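Local coordinates for transcriptional regulatory protein RcsB (PDB 5O8Z) that probably acts as the DNA-binding response regulator of the Rcs two-component signalling system, controlling transcription of numerous genes with or without the partner protein RcsA, at residues 6-11 against 29-34; 51-56 against 79-84; 55-60 against 85-90; 91-96 against 202-207. All coordinates share one frame; numbering follows the deposited sequence.

Overall arrangement
Contacts 1, 2 and 3 belong to the receiver domain and its parallel sheet, ordered 29-35, 4-9, 52-55, 82-87, 105-108. Contact 1 pairs the first two strands, contact 2 the third and fourth, their centres about 10 Å apart. Contact 3, centred about 13 Å from contact 2 and sharing T55 and D56 with it, continues along strand 82-87 and into the loops beyond, framing the predicted phosphorylation site, here carrying beryllium trifluoride. Along the chain contact 1 closes first, contacts 2 and 3 start together and contact 4 comes last, setting helix 92-100 against helix 198-207 of the DNA-binding domain. About 11 Å from contact 3 by centres, it meets N89 and L57, so the site abuts the domain interface.

Contact 1. Residues 6-11 against 29-34; sequences VIIADD and VNVVGE. With MG (magnesium ion), chain F.
V6 and V29 meet through single methyl groups, CG2 of V6 lying 3.6 Å from CG1 of V29. The torsion of V6 explains this: CG1 takes the place beside the carbonyl carbon (chi1 179°), which leaves CG2 near the backbone N and next to the neighbouring strand. On the same face of the sheet, I8 reaches V31 with the end of its chain. Its CG1 sits beside the backbone N (chi1 -56°) and the chain then extends, carrying CD1 to 3.9 Å from CG1 of V31, with the other V31 methyl almost as near; the two side chains cross at about a right angle. I7 points to the other face, where its CG1 lies 3.9 Å from CG2 of V32. Beta-branched residues suit these places, since their side chains are broad next to the backbone and cover it on both faces of the sheet. Helix 13-23 packs on I8 through L16 and I19, while L41 of helix 38-44 meets I7. The backbones join by three hydrogen bonds, V6 N to N30 O (2.6 Å), V32 N to V6 O (3.0 Å) and I8 N to G33 O, the last being nearly straight at 172°. Beyond the pairing, D11 OD1 binds the magnesium ion at 2.1 Å, while D10 accepts a hydrogen bond from one of the ion's waters on OD1 and forms a salt bridge with K109 through OD2. This beta-alpha-beta pairing therefore combines apolar strand packing with an acidic loop just after the strand, whose two carboxylates would favour a bound cation through direct and water-mediated contacts.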
loop_
_atom_site.group_PDB
_atom_site.type_symbol
_atom_site.label_atom_id
_atom_site.label_comp_id
_atom_site.label_asym_id
_atom_site.label_seq_id
_atom_site.Cartn_x
_atom_site.Cartn_y
_atom_site.Cartn_z
ATOM N N VAL B 6 4.781 20.824 10.897
ATOM C CA VAL B 6 4.202 19.643 10.282
ATOM C C VAL B 6 4.647 18.381 11.005
ATOM O O VAL B 6 5.834 18.176 11.263
ATOM C CB VAL B 6 4.576 19.552 8.781
ATOM C CG1 VAL B 6 3.992 18.300 8.144
ATOM C CG2 VAL B 6 4.049 20.778 8.049
ATOM N N ILE B 7 3.666 17.545 11.326
ATOM C CA ILE B 7 3.911 16.190 11.800
ATOM C C ILE B 7 3.591 15.243 10.652
ATOM O O ILE B 7 2.573 15.385 9.994
ATOM C CB ILE B 7 3.051 15.859 13.037
ATOM C CG1 ILE B 7 3.620 16.624 14.238
ATOM C CG2 ILE B 7 3.047 14.357 13.324
ATOM C CD1 ILE B 7 2.926 16.357 15.560
ATOM N N ILE B 8 4.469 14.276 10.445
ATOM C CA ILE B 8 4.287 13.248 9.430
ATOM C C ILE B 8 4.171 11.902 10.100
ATOM O O ILE B 8 4.933 11.591 11.010
ATOM C CB ILE B 8 5.472 13.206 8.476
ATOM C CG1 ILE B 8 5.704 14.571 7.826
ATOM C CG2 ILE B 8 5.207 12.192 7.379
ATOM C CD1 ILE B 8 7.084 14.695 7.175
ATOM N N ALA B 9 3.246 11.079 9.626
ATOM C CA ALA B 9 3.088 9.737 10.153
ATOM C C ALA B 9 2.871 8.729 9.036
ATOM O O ALA B 9 1.950 8.882 8.247
ATOM C CB ALA B 9 1.925 9.689 11.139
ATOM N N ASP B 10 3.719 7.708 8.983
ATOM C CA ASP B 10 3.563 6.579 8.060
ATOM C C ASP B 10 4.365 5.413 8.592
ATOM O O ASP B 10 5.456 5.636 9.109
ATOM C CB ASP B 10 4.066 6.962 6.664
ATOM C CG ASP B 10 3.583 5.994 5.565
ATOM O OD1 ASP B 10 4.016 4.811 5.583
ATOM O OD2 ASP B 10 2.792 6.417 4.660
ATOM N N ASP B 11 3.858 4.185 8.438
ATOM C CA ASP B 11 4.589 2.995 8.892
ATOM C C ASP B 11 5.749 2.532 7.992
ATOM O O ASP B 11 6.443 1.582 8.339
ATOM C CB ASP B 11 3.650 1.816 9.221
ATOM C CG ASP B 11 2.828 1.338 8.041
ATOM O OD1 ASP B 11 2.387 2.183 7.237
ATOM O OD2 ASP B 11 2.572 0.119 7.938
ATOM N N VAL B 29 7.402 25.385 5.434
ATOM C CA VAL B 29 7.116 24.131 6.125
ATOM C C VAL B 29 8.284 23.765 7.038
ATOM O O VAL B 29 9.446 23.765 6.617
ATOM C CB VAL B 29 6.803 22.989 5.136
ATOM C CG1 VAL B 29 6.802 21.633 5.830
ATOM C CG2 VAL B 29 5.450 23.233 4.475
ATOM N N ASN B 30 7.940 23.450 8.289
ATOM C CA ASN B 30 8.875 22.932 9.274
ATOM C C ASN B 30 8.358 21.592 9.826
ATOM O O ASN B 30 7.264 21.514 10.367
ATOM C CB ASN B 30 9.024 23.942 10.402
ATOM C CG ASN B 30 10.062 23.536 11.419
ATOM O OD1 ASN B 30 11.218 23.257 11.079
ATOM N ND2 ASN B 30 9.670 23.530 12.683
ATOM N N VAL B 31 9.167 20.548 9.692
ATOM C CA VAL B 31 8.825 19.225 10.205
ATOM C C VAL B 31 9.318 19.068 11.658
ATOM O O VAL B 31 10.506 18.912 11.913
ATOM C CB VAL B 31 9.390 18.100 9.313
ATOM C CG1 VAL B 31 9.024 16.735 9.885
ATOM C CG2 VAL B 31 8.865 18.246 7.890
ATOM N N VAL B 32 8.370 19.085 12.587
ATOM C CA VAL B 32 8.640 18.967 14.020
ATOM C C VAL B 32 8.519 17.533 14.574
ATOM O O VAL B 32 8.731 17.332 15.769
ATOM C CB VAL B 32 7.708 19.909 14.819
ATOM C CG1 VAL B 32 7.871 21.343 14.332
ATOM C CG2 VAL B 32 6.239 19.477 14.763
ATOM N N GLY B 33 8.143 16.549 13.737
ATOM C CA GLY B 33 8.034 15.164 14.199
ATOM C C GLY B 33 7.672 14.153 13.110
ATOM O O GLY B 33 6.918 14.479 12.201
ATOM N N GLU B 34 8.250 12.953 13.211
ATOM C CA GLU B 34 7.993 11.829 12.320
ATOM C C GLU B 34 7.637 10.614 13.161
ATOM O O GLU B 34 8.382 10.286 14.077
ATOM C CB GLU B 34 9.254 11.452 11.550
ATOM C CG GLU B 34 9.604 12.319 10.369
ATOM C CD GLU B 34 11.046 12.098 9.953
ATOM O OE1 GLU B 34 11.854 13.043 10.194
ATOM O OE2 GLU B 34 11.369 10.986 9.426
HETATM MG MG MG F . 0.862 2.386 5.766
HETATM O O HOH W 1 2.381 2.765 4.401
HETATM O O HOH W 2 1.152 0.416 5.514
#

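Contact 2. Residues 51-56 against 79-84; sequences HVLITD and PSLSII. With MG (magnesium ion), chain F; BEF (beryllium trifluoride ion), chain E.
L53 and S82 are joined by a hydrogen bond of 2.8 Å from L53 N to S82 O. It is preceded along the two parallel strands by S82 N to H51 O and followed by I84 N to L53 O (2.8 Å) and T55 N to I84 O (2.9 Å). L53 thus uses both its N-H and its carbonyl toward the same neighbour, as every second residue does between parallel strands. Between these bonds, CA-H...O contacts bring V52 CA to S82 O and I54 CA to I84 O.

The apolar contacts divide between the two faces. On one, CG1 of V52 meets CD1 of I84 at 4.2 Å, the two side chains slanting across each other, and L120 and L123 of helix 115-124 cover this side. On the other, L81 lies in the loop before the strand; a chi1 of -175° sets its CG alongside the carbonyl carbon, and the end of the side chain swings in, CD2 to 3.9 Å from CB of L53 and CD1 against the backbone of H51. T55 and I83 lie side by side there, and I74 of helix 67-77 packs on L53, L81 and I83. Branched aliphatic residues fit a central sheet sandwiched by helices.

The remaining interactions are polar and covalent, at the end of the strand. T55 OG1 donates to D56 O, on a lone pair in the carbonyl plane. D56 carries the beryllium trifluoride on OD1, 1.8 Å from the beryllium. The carboxylate that is the predicted phosphorylation site is thus bridged between magnesium, on OD2, and the phosphoryl-like group, on OD1, just past a hydrogen-bonded strand end.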
loop_
_atom_site.group_PDB
_atom_site.type_symbol
_atom_site.label_atom_id
_atom_site.label_comp_id
_atom_site.label_asym_id
_atom_site.label_seq_id
_atom_site.Cartn_x
_atom_site.Cartn_y
_atom_site.Cartn_z
ATOM N N HIS B 51 0.689 22.330 13.649
ATOM C CA HIS B 51 -0.423 22.976 12.952
ATOM C C HIS B 51 -1.078 22.014 11.949
ATOM O O HIS B 51 -2.275 22.083 11.716
ATOM C CB HIS B 51 0.034 24.271 12.258
ATOM C CG HIS B 51 0.811 25.199 13.152
ATOM N ND1 HIS B 51 0.620 25.251 14.519
ATOM C CD2 HIS B 51 1.767 26.116 12.874
ATOM C CE1 HIS B 51 1.435 26.149 15.043
ATOM N NE2 HIS B 51 2.145 26.685 14.067
ATOM N N VAL B 52 -0.289 21.117 11.377
ATOM C CA VAL B 52 -0.758 20.188 10.370
ATOM C C VAL B 52 -0.211 18.778 10.625
ATOM O O VAL B 52 0.933 18.614 11.031
ATOM C CB VAL B 52 -0.347 20.660 8.952
ATOM C CG1 VAL B 52 -0.924 19.737 7.896
ATOM C CG2 VAL B 52 -0.809 22.093 8.717
ATOM N N LEU B 53 -1.060 17.781 10.395
ATOM C CA LEU B 53 -0.663 16.388 10.391
ATOM C C LEU B 53 -0.831 15.842 8.959
ATOM O O LEU B 53 -1.895 15.956 8.394
ATOM C CB LEU B 53 -1.539 15.587 11.362
ATOM C CG LEU B 53 -1.499 14.057 11.279
ATOM C CD1 LEU B 53 -0.089 13.530 11.536
ATOM C CD2 LEU B 53 -2.458 13.434 12.263
ATOM N N ILE B 54 0.236 15.269 8.401
ATOM C CA ILE B 54 0.198 14.514 7.159
ATOM C C ILE B 54 0.279 13.062 7.586
ATOM O O ILE B 54 1.333 12.627 8.049
ATOM C CB ILE B 54 1.412 14.837 6.260
ATOM C CG1 ILE B 54 1.446 16.335 5.925
ATOM C CG2 ILE B 54 1.390 13.941 5.023
ATOM C CD1 ILE B 54 2.725 16.782 5.227
ATOM N N THR B 55 -0.820 12.323 7.447
ATOM C CA THR B 55 -0.906 10.973 8.012
ATOM C C THR B 55 -1.319 9.922 7.043
ATOM O O THR B 55 -2.166 10.114 6.201
ATOM C CB THR B 55 -1.838 10.858 9.247
ATOM O OG1 THR B 55 -1.669 9.559 9.870
ATOM C CG2 THR B 55 -3.326 11.057 8.901
ATOM N N ASP B 56 -0.740 8.759 7.270
ATOM C CA ASP B 56 -1.082 7.526 6.608
ATOM C C ASP B 56 -2.366 6.954 7.230
ATOM O O ASP B 56 -2.707 7.344 8.333
ATOM C CB ASP B 56 0.094 6.578 6.819
ATOM C CG ASP B 56 0.003 5.356 5.996
ATOM O OD1 ASP B 56 -0.665 5.389 4.952
ATOM O OD2 ASP B 56 0.609 4.357 6.384
ATOM N N PRO B 79 -8.703 19.420 17.852
ATOM C CA PRO B 79 -9.631 19.960 16.845
ATOM C C PRO B 79 -9.035 21.039 15.950
ATOM O O PRO B 79 -9.480 21.196 14.808
ATOM C CB PRO B 79 -10.784 20.512 17.687
ATOM C CG PRO B 79 -10.170 20.820 19.003
ATOM C CD PRO B 79 -9.085 19.816 19.220
ATOM N N SER B 80 -8.031 21.751 16.461
ATOM C CA SER B 80 -7.359 22.808 15.719
ATOM C C SER B 80 -6.308 22.288 14.736
ATOM O O SER B 80 -5.826 23.037 13.883
ATOM C CB SER B 80 -6.697 23.784 16.693
ATOM O OG SER B 80 -7.636 24.264 17.636
ATOM N N LEU B 81 -5.942 21.021 14.875
ATOM C CA LEU B 81 -4.976 20.394 14.005
ATOM C C LEU B 81 -5.569 20.156 12.618
ATOM O O LEU B 81 -6.592 19.492 12.478
ATOM C CB LEU B 81 -4.538 19.072 14.624
ATOM C CG LEU B 81 -3.433 18.298 13.928
ATOM C CD1 LEU B 81 -2.130 19.066 13.969
ATOM C CD2 LEU B 81 -3.295 16.922 14.579
ATOM N N SER B 82 -4.921 20.682 11.587
ATOM C CA SER B 82 -5.349 20.394 10.221
ATOM C C SER B 82 -4.812 19.018 9.792
ATOM O O SER B 82 -3.684 18.648 10.133
ATOM C CB SER B 82 -4.917 21.515 9.264
ATOM O OG SER B 82 -5.570 22.725 9.613
ATOM N N ILE B 83 -5.632 18.245 9.082
ATOM C CA ILE B 83 -5.253 16.897 8.701
ATOM C C ILE B 83 -5.229 16.732 7.184
ATOM O O ILE B 83 -6.209 17.034 6.513
ATOM C CB ILE B 83 -6.189 15.858 9.352
ATOM C CG1 ILE B 83 -6.121 15.982 10.885
ATOM C CG2 ILE B 83 -5.778 14.454 8.916
ATOM C CD1 ILE B 83 -7.083 15.102 11.652
ATOM N N ILE B 84 -4.106 16.248 6.655
ATOM C CA ILE B 84 -4.052 15.754 5.271
ATOM C C ILE B 84 -3.708 14.282 5.296
ATOM O O ILE B 84 -2.698 13.879 5.869
ATOM C CB ILE B 84 -3.002 16.479 4.408
ATOM C CG1 ILE B 84 -3.284 17.974 4.365
ATOM C CG2 ILE B 84 -2.973 15.921 2.990
ATOM C CD1 ILE B 84 -2.068 18.790 3.992
HETATM MG MG MG F . 0.862 2.386 5.766
HETATM BE BE BEF E . -1.165 3.923 3.958
HETATM F F1 BEF E . -0.745 2.652 4.609
HETATM F F2 BEF E . -2.647 4.038 4.081
HETATM F F3 BEF E . -0.746 4.179 2.551
HETATM O O HOH W 1 2.381 2.765 4.401
HETATM O O HOH W 2 1.152 0.416 5.514
#

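Contact 3. Residues 55-60 against 85-90; sequences TDLSMP and VLTMNN. With MG (magnesium ion), chain F; BEF (beryllium trifluoride ion), chain E.
One parallel bridge, T55 with V85, ends the strand pairing: L86 N donates to T55 O at 2.9 Å, and beyond it the two chains diverge around the beryllium trifluoride. L57 packs against the other segment. Its CG lies 3.8 Å from CG1 of V85, the two side chains nearly perpendicular, and its CD1 reaches 3.6 Å from OG1 of T87; helices 67-77 and 92-100 cover this leucine through I71, I94 and V98. Farther out, S58 OG accepts a nearly straight hydrogen bond of 3.0 Å from N89 ND2, lying in the plane of that amide. T87 holds OG1 anti to its own N (chi1 -173°), where it donates to fluorine F2 at 2.7 Å and also accepts from N89 N, closing an ST turn. A small hydroxyl suits this double task. Backbone amides add to this: S58 N, at 3.0 Å, and L57 N both give to F2, and M88 N gives F3 a bond of 2.9 Å. S58 also lends its carbonyl O to the magnesium ion, at 2.2 Å, with D11 as a further ligand of the metal, while K109 supplies another bond to the beryllium trifluoride. The carboxylates of D56 and D11, a threonine hydroxyl, a lysine and the metal around a phosphate-like group make up the phosphoacceptor site of a CheY-like receiver domain in its activated-state mimic.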
loop_
_atom_site.group_PDB
_atom_site.type_symbol
_atom_site.label_atom_id
_atom_site.label_comp_id
_atom_site.label_asym_id
_atom_site.label_seq_id
_atom_site.Cartn_x
_atom_site.Cartn_y
_atom_site.Cartn_z
ATOM N N THR B 55 -0.820 12.323 7.447
ATOM C CA THR B 55 -0.906 10.973 8.012
ATOM C C THR B 55 -1.319 9.922 7.043
ATOM O O THR B 55 -2.166 10.114 6.201
ATOM C CB THR B 55 -1.838 10.858 9.247
ATOM O OG1 THR B 55 -1.669 9.559 9.870
ATOM C CG2 THR B 55 -3.326 11.057 8.901
ATOM N N ASP B 56 -0.740 8.759 7.270
ATOM C CA ASP B 56 -1.082 7.526 6.608
ATOM C C ASP B 56 -2.366 6.954 7.230
ATOM O O ASP B 56 -2.707 7.344 8.333
ATOM C CB ASP B 56 0.094 6.578 6.819
ATOM C CG ASP B 56 0.003 5.356 5.996
ATOM O OD1 ASP B 56 -0.665 5.389 4.952
ATOM O OD2 ASP B 56 0.609 4.357 6.384
ATOM N N LEU B 57 -3.074 6.069 6.505
ATOM C CA LEU B 57 -4.263 5.376 7.023
ATOM C C LEU B 57 -3.934 4.015 7.625
ATOM O O LEU B 57 -4.413 3.723 8.711
ATOM C CB LEU B 57 -5.349 5.164 5.945
ATOM C CG LEU B 57 -6.226 6.337 5.490
ATOM C CD1 LEU B 57 -7.243 5.867 4.437
ATOM C CD2 LEU B 57 -6.968 7.012 6.637
ATOM N N SER B 58 -3.175 3.167 6.917
ATOM C CA SER B 58 -2.804 1.865 7.458
ATOM C C SER B 58 -1.479 1.970 8.170
ATOM O O SER B 58 -0.456 2.174 7.525
ATOM C CB SER B 58 -2.730 0.762 6.398
ATOM O OG SER B 58 -3.936 0.691 5.664
ATOM N N MET B 59 -1.517 1.831 9.498
ATOM C CA MET B 59 -0.315 1.756 10.332
ATOM C C MET B 59 -0.551 0.877 11.551
ATOM O O MET B 59 -1.676 0.789 12.027
ATOM C CB MET B 59 0.046 3.125 10.902
ATOM C CG MET B 59 0.170 4.256 9.912
ATOM S SD MET B 59 0.653 5.800 10.740
ATOM C CE MET B 59 -0.403 5.791 12.191
ATOM N N PRO B 60 0.527 0.309 12.123
ATOM C CA PRO B 60 0.350 -0.330 13.417
ATOM C C PRO B 60 -0.083 0.624 14.542
ATOM O O PRO B 60 0.088 1.840 14.465
ATOM C CB PRO B 60 1.734 -0.922 13.730
ATOM C CG PRO B 60 2.512 -0.837 12.466
ATOM C CD PRO B 60 1.922 0.264 11.669
ATOM N N VAL B 85 -4.536 13.475 4.644
ATOM C CA VAL B 85 -4.299 12.038 4.578
ATOM C C VAL B 85 -3.549 11.734 3.290
ATOM O O VAL B 85 -3.920 12.240 2.218
ATOM C CB VAL B 85 -5.621 11.263 4.650
ATOM C CG1 VAL B 85 -5.434 9.806 4.288
ATOM C CG2 VAL B 85 -6.216 11.414 6.044
ATOM N N LEU B 86 -2.464 10.969 3.419
ATOM C CA LEU B 86 -1.663 10.513 2.276
ATOM C C LEU B 86 -1.687 9.008 2.373
ATOM O O LEU B 86 -1.110 8.444 3.301
ATOM C CB LEU B 86 -0.231 11.055 2.342
ATOM C CG LEU B 86 0.795 10.491 1.347
ATOM C CD1 LEU B 86 0.439 10.828 -0.105
ATOM C CD2 LEU B 86 2.180 11.032 1.660
ATOM N N THR B 87 -2.353 8.359 1.421
ATOM C CA THR B 87 -2.666 6.942 1.508
ATOM C C THR B 87 -2.594 6.240 0.154
ATOM O O THR B 87 -2.858 6.832 -0.868
ATOM C CB THR B 87 -4.080 6.732 2.124
ATOM O OG1 THR B 87 -4.320 5.337 2.355
ATOM C CG2 THR B 87 -5.193 7.333 1.264
ATOM N N MET B 88 -2.224 4.972 0.185
ATOM C CA MET B 88 -2.312 4.098 -0.974
ATOM C C MET B 88 -3.672 3.427 -1.098
ATOM O O MET B 88 -3.880 2.699 -2.063
ATOM C CB MET B 88 -1.232 3.013 -0.911
ATOM C CG MET B 88 -1.486 1.930 0.134
ATOM S SD MET B 88 -0.116 0.767 0.248
ATOM C CE MET B 88 0.863 1.570 1.508
ATOM N N ASN B 89 -4.553 3.610 -0.110
ATOM C CA ASN B 89 -5.827 2.897 -0.046
ATOM C C ASN B 89 -6.836 3.652 -0.913
ATOM O O ASN B 89 -7.553 4.538 -0.417
ATOM C CB ASN B 89 -6.353 2.773 1.416
ATOM C CG ASN B 89 -5.360 2.063 2.378
ATOM O OD1 ASN B 89 -4.390 1.424 1.961
ATOM N ND2 ASN B 89 -5.613 2.185 3.675
ATOM N N ASN B 90 -6.922 3.279 -2.186
ATOM C CA ASN B 90 -7.833 3.961 -3.143
ATOM C C ASN B 90 -9.264 3.372 -3.317
ATOM O O ASN B 90 -9.921 3.637 -4.311
ATOM C CB ASN B 90 -7.146 4.107 -4.511
ATOM C CG ASN B 90 -6.860 2.779 -5.174
ATOM O OD1 ASN B 90 -6.846 1.743 -4.522
ATOM N ND2 ASN B 90 -6.600 2.810 -6.469
HETATM MG MG MG F . 0.862 2.386 5.766
HETATM BE BE BEF E . -1.165 3.923 3.958
HETATM F F1 BEF E . -0.745 2.652 4.609
HETATM F F2 BEF E . -2.647 4.038 4.081
HETATM F F3 BEF E . -0.746 4.179 2.551
HETATM O O HOH W 1 2.381 2.765 4.401
HETATM O O HOH W 2 1.152 0.416 5.514
#

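Contact 4. Residues 91-96 against 202-207; sequences NPAILS and LNYLSS
I94 lays its side chain along the turn of the helix opposite, CG1 3.8 Å from CA of Y204 and CD1 3.4 Å from the carbonyl O of N203. The two side chains, I94 and Y204, slide past each other in opposite directions. The isoleucine owes its reach to chi1 of -68°, which puts CG1 beside the backbone N, and to an extended chain beyond it, so that CD1 also lies 3.8 Å from OG of S207. The unbranched ethyl end of isoleucine is thin enough to lie against backbone and small polar groups.

Y204 reaches back across from helix 198-207. Its ring extends beside helix 92-100, and CD2 approaches CB of A93 at 3.7 Å. The carbonyl O of A93 lies at the ring edge, in its plane, 3.9 Å from CE2. Alanine suits this place because a single methyl leaves room for the broad ring. N91, the N-cap residue, has two roles: its OD1 caps the helix by accepting from A93 N, while its ND2 lies 3.8 Å from CB of Y204, the amide and ring planes being 72° apart.

The short helical segments run roughly in the same direction, 28° apart, with their axes 9.4 Å from each other. L57 and N89, which line the beryllium trifluoride pocket, pack on I94 and S207, and S207 shares a backbone hydrogen bond with I68. Between the two segments themselves, a receiver-domain helix meets one of the LuxR-type domain by van der Waals packing alone, consistent with domains that can shift relative to each other.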
loop_
_atom_site.group_PDB
_atom_site.type_symbol
_atom_site.label_atom_id
_atom_site.label_comp_id
_atom_site.label_asym_id
_atom_site.label_seq_id
_atom_site.Cartn_x
_atom_site.Cartn_y
_atom_site.Cartn_z
ATOM N N ASN B 91 -9.756 2.618 -2.342
ATOM C CA ASN B 91 -11.131 2.069 -2.376
ATOM C C ASN B 91 -12.092 3.265 -2.223
ATOM O O ASN B 91 -11.987 3.987 -1.245
ATOM C CB ASN B 91 -11.290 1.031 -1.243
ATOM C CG ASN B 91 -12.734 0.539 -1.028
ATOM O OD1 ASN B 91 -13.650 0.791 -1.823
ATOM N ND2 ASN B 91 -12.923 -0.207 0.061
ATOM N N PRO B 92 -12.997 3.493 -3.207
ATOM C CA PRO B 92 -13.931 4.628 -3.164
ATOM C C PRO B 92 -14.682 4.797 -1.833
ATOM O O PRO B 92 -14.891 5.926 -1.393
ATOM C CB PRO B 92 -14.927 4.296 -4.273
ATOM C CG PRO B 92 -14.161 3.496 -5.247
ATOM C CD PRO B 92 -13.156 2.720 -4.459
ATOM N N ALA B 93 -15.081 3.679 -1.225
ATOM C CA ALA B 93 -15.816 3.670 0.042
ATOM C C ALA B 93 -14.972 4.216 1.186
ATOM O O ALA B 93 -15.470 5.011 1.990
ATOM C CB ALA B 93 -16.272 2.267 0.370
ATOM N N ILE B 94 -13.707 3.794 1.250
ATOM C CA ILE B 94 -12.760 4.311 2.252
ATOM C C ILE B 94 -12.550 5.809 2.083
ATOM O O ILE B 94 -12.680 6.548 3.038
ATOM C CB ILE B 94 -11.399 3.585 2.215
ATOM C CG1 ILE B 94 -11.579 2.142 2.684
ATOM C CG2 ILE B 94 -10.371 4.296 3.087
ATOM C CD1 ILE B 94 -10.347 1.266 2.523
ATOM N N LEU B 95 -12.295 6.258 0.854
ATOM C CA LEU B 95 -12.032 7.660 0.610
ATOM C C LEU B 95 -13.255 8.530 0.857
ATOM O O LEU B 95 -13.121 9.644 1.379
ATOM C CB LEU B 95 -11.486 7.863 -0.802
ATOM C CG LEU B 95 -10.170 7.136 -1.145
ATOM C CD1 LEU B 95 -9.894 7.199 -2.639
ATOM C CD2 LEU B 95 -8.987 7.713 -0.381
ATOM N N SER B 96 -14.452 8.038 0.517
ATOM C CA SER B 96 -15.666 8.792 0.841
ATOM C C SER B 96 -15.863 8.862 2.368
ATOM O O SER B 96 -16.242 9.902 2.885
ATOM C CB SER B 96 -16.914 8.266 0.098
ATOM O OG SER B 96 -17.426 7.101 0.714
ATOM N N LEU B 202 -13.754 -6.214 2.834
ATOM C CA LEU B 202 -12.707 -6.467 3.850
ATOM C C LEU B 202 -11.708 -5.325 3.907
ATOM O O LEU B 202 -11.361 -4.876 4.994
ATOM C CB LEU B 202 -11.976 -7.790 3.633
ATOM C CG LEU B 202 -12.565 -9.006 4.353
ATOM C CD1 LEU B 202 -13.802 -9.496 3.633
ATOM C CD2 LEU B 202 -11.535 -10.123 4.424
ATOM N N ASN B 203 -11.278 -4.835 2.747
ATOM C CA ASN B 203 -10.379 -3.662 2.705
ATOM C C ASN B 203 -11.008 -2.440 3.386
ATOM O O ASN B 203 -10.315 -1.718 4.103
ATOM C CB ASN B 203 -9.931 -3.340 1.272
ATOM C CG ASN B 203 -8.935 -4.363 0.721
ATOM O OD1 ASN B 203 -8.809 -5.484 1.233
ATOM N ND2 ASN B 203 -8.221 -3.980 -0.328
ATOM N N TYR B 204 -12.324 -2.240 3.205
ATOM C CA TYR B 204 -13.051 -1.180 3.913
ATOM C C TYR B 204 -13.028 -1.419 5.414
ATOM O O TYR B 204 -12.725 -0.490 6.187
ATOM C CB TYR B 204 -14.502 -1.062 3.427
ATOM C CG TYR B 204 -15.341 -0.074 4.227
ATOM C CD1 TYR B 204 -15.964 -0.447 5.403
ATOM C CD2 TYR B 204 -15.484 1.238 3.807
ATOM C CE1 TYR B 204 -16.716 0.462 6.133
ATOM C CE2 TYR B 204 -16.221 2.152 4.533
ATOM C CZ TYR B 204 -16.843 1.759 5.684
ATOM O OH TYR B 204 -17.580 2.675 6.374
ATOM N N LEU B 205 -13.380 -2.647 5.811
ATOM C CA LEU B 205 -13.376 -3.066 7.215
ATOM C C LEU B 205 -12.001 -3.001 7.891
ATOM O O LEU B 205 -11.940 -2.795 9.083
ATOM C CB LEU B 205 -13.924 -4.491 7.377
ATOM C CG LEU B 205 -15.404 -4.755 7.038
ATOM C CD1 LEU B 205 -15.680 -6.250 6.988
ATOM C CD2 LEU B 205 -16.357 -4.067 8.001
ATOM N N SER B 206 -10.907 -3.178 7.152
ATOM C CA SER B 206 -9.567 -3.008 7.753
ATOM C C SER B 206 -9.224 -1.537 8.062
ATOM O O SER B 206 -8.381 -1.287 8.908
ATOM C CB SER B 206 -8.488 -3.668 6.898
ATOM O OG SER B 206 -8.655 -3.334 5.535
ATOM N N SER B 207 -9.893 -0.581 7.414
ATOM C CA SER B 207 -9.700 0.868 7.672
ATOM C C SER B 207 -10.756 1.517 8.584
ATOM O O SER B 207 -10.618 2.681 8.939
ATOM C CB SER B 207 -9.617 1.648 6.350
ATOM O OG SER B 207 -8.330 1.530 5.772
#